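Local structure of nucleoside phosphorylase, putative (Trypanosoma brucei, 3BJE) at residues A[55-68]-A[77-90]. The protein cleaves uridine with phosphate to give uracil and ribose 1-phosphate, acting as a homodimeric uridine phosphorylase. Numbering follows the deposited sequence.
Sequences VDVISGYFDKDSIR and RFATGTYKGTPVTV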
loop_
_atom_site.group_PDB
_atom_site.type_symbol
_atom_site.label_atom_id
_atom_site.label_comp_id
_atom_site.label_asym_id
_atom_site.label_seq_id
_atom_site.Cartn_x
_atom_site.Cartn_y
_atom_site.Cartn_z
ATOM N N VAL A 55 -11.022 5.500 -13.112
ATOM C CA VAL A 55 -11.815 6.652 -12.710
ATOM C C VAL A 55 -12.546 7.237 -13.925
ATOM O O VAL A 55 -13.739 7.520 -13.864
ATOM C CB VAL A 55 -10.943 7.737 -12.035
ATOM C CG1 VAL A 55 -11.693 9.057 -11.915
ATOM C CG2 VAL A 55 -10.477 7.262 -10.645
ATOM N N ASP A 56 -11.832 7.398 -15.029
ATOM C CA ASP A 56 -12.451 7.955 -16.239
ATOM C C ASP A 56 -13.471 7.028 -16.875
ATOM O O ASP A 56 -14.459 7.489 -17.456
ATOM C CB ASP A 56 -11.382 8.328 -17.256
ATOM C CG ASP A 56 -10.624 9.575 -16.860
ATOM O OD1 ASP A 56 -11.053 10.251 -15.905
ATOM O OD2 ASP A 56 -9.619 9.889 -17.513
ATOM N N VAL A 57 -13.250 5.725 -16.751
ATOM C CA VAL A 57 -14.192 4.753 -17.273
ATOM C C VAL A 57 -15.516 4.874 -16.509
ATOM O O VAL A 57 -16.599 4.919 -17.107
ATOM C CB VAL A 57 -13.652 3.299 -17.193
ATOM C CG1 VAL A 57 -14.587 2.363 -17.948
ATOM C CG2 VAL A 57 -12.224 3.209 -17.741
ATOM N N ILE A 58 -15.426 4.956 -15.187
ATOM C CA ILE A 58 -16.601 5.074 -14.340
ATOM C C ILE A 58 -17.304 6.423 -14.529
ATOM O O ILE A 58 -18.518 6.477 -14.650
ATOM C CB ILE A 58 -16.252 4.850 -12.855
ATOM C CG1 ILE A 58 -15.865 3.387 -12.659
ATOM C CG2 ILE A 58 -17.431 5.205 -11.959
ATOM C CD1 ILE A 58 -15.364 3.060 -11.254
ATOM N N SER A 59 -16.556 7.510 -14.563
ATOM C CA SER A 59 -17.200 8.833 -14.619
ATOM C C SER A 59 -17.922 9.028 -15.940
ATOM O O SER A 59 -18.847 9.838 -16.026
ATOM C CB SER A 59 -16.209 9.969 -14.375
ATOM O OG SER A 59 -15.287 10.088 -15.428
ATOM N N GLY A 60 -17.518 8.273 -16.957
ATOM C CA GLY A 60 -18.209 8.283 -18.245
ATOM C C GLY A 60 -19.645 7.797 -18.155
ATOM O O GLY A 60 -20.450 8.089 -19.031
ATOM N N TYR A 61 -19.964 7.052 -17.100
ATOM C CA TYR A 61 -21.325 6.564 -16.856
ATOM C C TYR A 61 -22.166 7.533 -16.030
ATOM O O TYR A 61 -23.363 7.325 -15.873
ATOM C CB TYR A 61 -21.297 5.197 -16.151
ATOM C CG TYR A 61 -20.824 4.081 -17.044
ATOM C CD1 TYR A 61 -19.479 3.790 -17.160
ATOM C CD2 TYR A 61 -21.727 3.324 -17.786
ATOM C CE1 TYR A 61 -19.027 2.774 -17.987
ATOM C CE2 TYR A 61 -21.289 2.296 -18.621
ATOM C CZ TYR A 61 -19.935 2.026 -18.713
ATOM O OH TYR A 61 -19.491 1.015 -19.541
ATOM N N PHE A 62 -21.551 8.587 -15.486
ATOM C CA PHE A 62 -22.310 9.607 -14.784
ATOM C C PHE A 62 -23.223 10.326 -15.765
ATOM O O PHE A 62 -22.969 10.356 -16.971
ATOM C CB PHE A 62 -21.392 10.635 -14.106
ATOM C CG PHE A 62 -20.539 10.080 -12.967
ATOM C CD1 PHE A 62 -20.719 8.796 -12.469
ATOM C CD2 PHE A 62 -19.578 10.894 -12.371
ATOM C CE1 PHE A 62 -19.927 8.323 -11.428
ATOM C CE2 PHE A 62 -18.802 10.427 -11.328
ATOM C CZ PHE A 62 -18.981 9.149 -10.852
ATOM N N ASP A 63 -24.289 10.902 -15.232
ATOM C CA ASP A 63 -25.238 11.678 -16.017
ATOM C C ASP A 63 -24.512 12.742 -16.846
ATOM O O ASP A 63 -23.529 13.321 -16.390
ATOM C CB ASP A 63 -26.250 12.353 -15.091
ATOM C CG ASP A 63 -27.054 11.365 -14.264
ATOM O OD1 ASP A 63 -27.265 10.229 -14.733
ATOM O OD2 ASP A 63 -27.498 11.754 -13.160
ATOM N N LYS A 64 -24.995 12.984 -18.062
ATOM C CA LYS A 64 -24.334 13.892 -18.999
ATOM C C LYS A 64 -24.114 15.269 -18.368
ATOM O O LYS A 64 -25.029 15.846 -17.774
ATOM C CB LYS A 64 -25.134 13.977 -20.307
ATOM C CG LYS A 64 -24.642 15.028 -21.312
ATOM C CD LYS A 64 -25.390 14.900 -22.662
ATOM C CE LYS A 64 -25.390 16.196 -23.488
ATOM N NZ LYS A 64 -26.444 17.207 -23.107
ATOM N N ASP A 65 -22.879 15.762 -18.482
ATOM C CA ASP A 65 -22.470 17.085 -17.983
ATOM C C ASP A 65 -22.650 17.275 -16.477
ATOM O O ASP A 65 -22.717 18.406 -15.992
ATOM C CB ASP A 65 -23.183 18.195 -18.764
ATOM C CG ASP A 65 -22.847 18.163 -20.249
ATOM O OD1 ASP A 65 -21.692 17.807 -20.578
ATOM O OD2 ASP A 65 -23.733 18.475 -21.070
ATOM N N SER A 66 -22.701 16.180 -15.731
ATOM C CA SER A 66 -22.929 16.263 -14.290
ATOM C C SER A 66 -21.637 16.360 -13.477
ATOM O O SER A 66 -21.701 16.635 -12.285
ATOM C CB SER A 66 -23.727 15.053 -13.801
ATOM O OG SER A 66 -22.972 13.855 -13.882
ATOM N N ILE A 67 -20.483 16.105 -14.093
ATOM C CA ILE A 67 -19.219 16.181 -13.365
ATOM C C ILE A 67 -18.954 17.623 -12.977
ATOM O O ILE A 67 -18.846 18.491 -13.839
ATOM C CB ILE A 67 -18.046 15.592 -14.155
ATOM C CG1 ILE A 67 -18.295 14.101 -14.388
ATOM C CG2 ILE A 67 -16.726 15.797 -13.394
ATOM C CD1 ILE A 67 -17.310 13.457 -15.326
ATOM N N ARG A 68 -18.913 17.866 -11.670
ATOM C CA ARG A 68 -18.833 19.231 -11.124
ATOM C C ARG A 68 -17.535 19.512 -10.374
ATOM O O ARG A 68 -17.245 20.664 -10.063
ATOM C CB ARG A 68 -20.026 19.507 -10.198
ATOM C CG ARG A 68 -20.039 18.676 -8.913
ATOM C CD ARG A 68 -21.277 18.950 -8.089
ATOM N NE ARG A 68 -21.304 18.212 -6.825
ATOM C CZ ARG A 68 -20.676 18.596 -5.719
ATOM N NH1 ARG A 68 -19.965 19.714 -5.711
ATOM N NH2 ARG A 68 -20.772 17.858 -4.616
ATOM N N ARG A 77 -7.130 9.906 -7.555
ATOM C CA ARG A 77 -7.950 10.708 -8.465
ATOM C C ARG A 77 -9.393 10.670 -8.002
ATOM O O ARG A 77 -9.839 9.655 -7.477
ATOM C CB ARG A 77 -7.874 10.159 -9.883
ATOM C CG ARG A 77 -6.497 10.055 -10.460
ATOM C CD ARG A 77 -6.596 9.587 -11.917
ATOM N NE ARG A 77 -7.418 10.514 -12.695
ATOM C CZ ARG A 77 -8.047 10.241 -13.834
ATOM N NH1 ARG A 77 -8.000 9.036 -14.395
ATOM N NH2 ARG A 77 -8.748 11.202 -14.412
ATOM N N PHE A 78 -10.132 11.755 -8.198
ATOM C CA PHE A 78 -11.569 11.728 -7.962
ATOM C C PHE A 78 -12.336 12.488 -9.033
ATOM O O PHE A 78 -11.811 13.365 -9.733
ATOM C CB PHE A 78 -11.937 12.246 -6.564
ATOM C CG PHE A 78 -12.172 13.724 -6.505
ATOM C CD1 PHE A 78 -13.446 14.246 -6.646
ATOM C CD2 PHE A 78 -11.103 14.601 -6.304
ATOM C CE1 PHE A 78 -13.663 15.595 -6.607
ATOM C CE2 PHE A 78 -11.315 15.966 -6.264
ATOM C CZ PHE A 78 -12.589 16.465 -6.422
ATOM N N ALA A 79 -13.614 12.145 -9.127
ATOM C CA ALA A 79 -14.570 12.898 -9.943
ATOM C C ALA A 79 -15.921 12.746 -9.290
ATOM O O ALA A 79 -16.285 11.648 -8.865
ATOM C CB ALA A 79 -14.610 12.358 -11.374
ATOM N N THR A 80 -16.672 13.834 -9.247
ATOM C CA THR A 80 -17.987 13.859 -8.615
ATOM C C THR A 80 -19.006 14.354 -9.619
ATOM O O THR A 80 -18.848 15.437 -10.166
ATOM C CB THR A 80 -17.967 14.795 -7.387
ATOM O OG1 THR A 80 -17.051 14.253 -6.423
ATOM C CG2 THR A 80 -19.372 14.934 -6.787
ATOM N N GLY A 81 -20.031 13.542 -9.868
ATOM C CA GLY A 81 -21.152 13.927 -10.725
ATOM C C GLY A 81 -22.417 13.362 -10.115
ATOM O O GLY A 81 -22.545 13.313 -8.896
ATOM N N THR A 82 -23.340 12.941 -10.971
ATOM C CA THR A 82 -24.572 12.293 -10.528
ATOM C C THR A 82 -24.814 11.073 -11.385
ATOM O O THR A 82 -24.308 10.980 -12.504
ATOM C CB THR A 82 -25.806 13.239 -10.616
ATOM O OG1 THR A 82 -26.008 13.651 -11.978
ATOM C CG2 THR A 82 -25.650 14.483 -9.740
ATOM N N TYR A 83 -25.580 10.137 -10.827
ATOM C CA TYR A 83 -26.039 8.952 -11.544
ATOM C C TYR A 83 -27.520 8.825 -11.277
ATOM O O TYR A 83 -27.923 8.693 -10.122
ATOM C CB TYR A 83 -25.321 7.681 -11.072
ATOM C CG TYR A 83 -25.767 6.444 -11.839
ATOM C CD1 TYR A 83 -25.325 6.210 -13.138
ATOM C CD2 TYR A 83 -26.644 5.529 -11.273
ATOM C CE1 TYR A 83 -25.741 5.095 -13.850
ATOM C CE2 TYR A 83 -27.075 4.396 -11.992
ATOM C CZ TYR A 83 -26.612 4.192 -13.270
ATOM O OH TYR A 83 -27.024 3.082 -13.981
ATOM N N LYS A 84 -28.321 8.908 -12.340
ATOM C CA LYS A 84 -29.779 8.927 -12.226
ATOM C C LYS A 84 -30.221 10.007 -11.247
ATOM O O LYS A 84 -31.218 9.866 -10.535
ATOM C CB LYS A 84 -30.317 7.530 -11.885
ATOM C CG LYS A 84 -30.077 6.544 -13.018
ATOM C CD LYS A 84 -30.797 5.229 -12.831
ATOM C CE LYS A 84 -30.793 4.431 -14.145
ATOM N NZ LYS A 84 -31.325 3.024 -14.018
ATOM N N GLY A 85 -29.474 11.101 -11.252
ATOM C CA GLY A 85 -29.746 12.242 -10.408
ATOM C C GLY A 85 -29.171 12.231 -9.012
ATOM O O GLY A 85 -29.212 13.243 -8.340
ATOM N N THR A 86 -28.618 11.106 -8.568
ATOM C CA THR A 86 -28.037 11.009 -7.231
ATOM C C THR A 86 -26.536 11.318 -7.269
ATOM O O THR A 86 -25.819 10.775 -8.109
ATOM C CB THR A 86 -28.233 9.595 -6.674
ATOM O OG1 THR A 86 -29.647 9.349 -6.539
ATOM C CG2 THR A 86 -27.529 9.417 -5.317
ATOM N N PRO A 87 -26.055 12.200 -6.374
ATOM C CA PRO A 87 -24.618 12.469 -6.338
ATOM C C PRO A 87 -23.785 11.240 -6.053
ATOM O O PRO A 87 -24.099 10.453 -5.145
ATOM C CB PRO A 87 -24.480 13.466 -5.191
ATOM C CG PRO A 87 -25.807 14.151 -5.152
ATOM C CD PRO A 87 -26.773 13.035 -5.398
ATOM N N VAL A 88 -22.725 11.098 -6.836
ATOM C CA VAL A 88 -21.752 10.023 -6.635
ATOM C C VAL A 88 -20.350 10.569 -6.892
ATOM O O VAL A 88 -20.155 11.451 -7.738
ATOM C CB VAL A 88 -22.028 8.811 -7.553
ATOM C CG1 VAL A 88 -20.950 7.716 -7.353
ATOM C CG2 VAL A 88 -23.418 8.240 -7.294
ATOM N N THR A 89 -19.391 10.059 -6.127
ATOM C CA THR A 89 -17.966 10.368 -6.326
ATOM C C THR A 89 -17.220 9.049 -6.571
ATOM O O THR A 89 -17.443 8.075 -5.857
ATOM C CB THR A 89 -17.341 11.056 -5.083
ATOM O OG1 THR A 89 -18.010 12.292 -4.840
ATOM C CG2 THR A 89 -15.835 11.332 -5.274
ATOM N N VAL A 90 -16.374 9.023 -7.602
ATOM C CA VAL A 90 -15.464 7.875 -7.815
ATOM C C VAL A 90 -14.073 8.356 -7.405
ATOM O O VAL A 90 -13.682 9.472 -7.764
ATOM C CB VAL A 90 -15.487 7.315 -9.268
ATOM C CG1 VAL A 90 -15.214 8.390 -10.315
ATOM C CG2 VAL A 90 -14.503 6.127 -9.410
HETATM O O HOH W 1 -22.677 15.842 -7.515
#
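Phe62 lies against the hairpin with Ala79 O at the edge of its ring, 3.7 Å from CE2, while CZ meets Val90 CG1 at 3.9 Å. Within its own segment, Ser59 CA sits over the centre of one face of the ring. Val90 turns both branches to work: CG1 also touches Val55 CG1, and CG2 packs 3.7 Å from Ile58 CD1. Ile58 and Val55 continue onto strand 45-49, which runs parallel to strand 86-92 in the phosphorylase-superfamily fold, so helix 54-59 packs on strand 45-49 as well as on the hairpin. Toward the hairpin end polar bonds take over. Asp63 grips the type I' turn with both oxygens on their syn sides: OD1 takes Lys84 N at 2.9 Å and OD2 takes Gly85 N at 2.8 Å. OD2 also receives Thr82 OG1 on its anti side, tilted 25° out of the carboxylate plane, making two bonds to one oxygen and fixing the carboxylate's rotation. Ser66 OG, swung between its backbone N and carbonyl carbon (chi1 68°), accepts from Thr82 N at 3.1 Å and donates to Asp63 O. The solvent side is looser. Arg68 NE reaches Gly81 O through one water, its NH1 being bonded to Asp40 O, and at the far end Arg77 NH2 forms a salt bridge to exposed Asp56, meeting OD1 from above the carboxylate plane, with the two flat groups 89° apart.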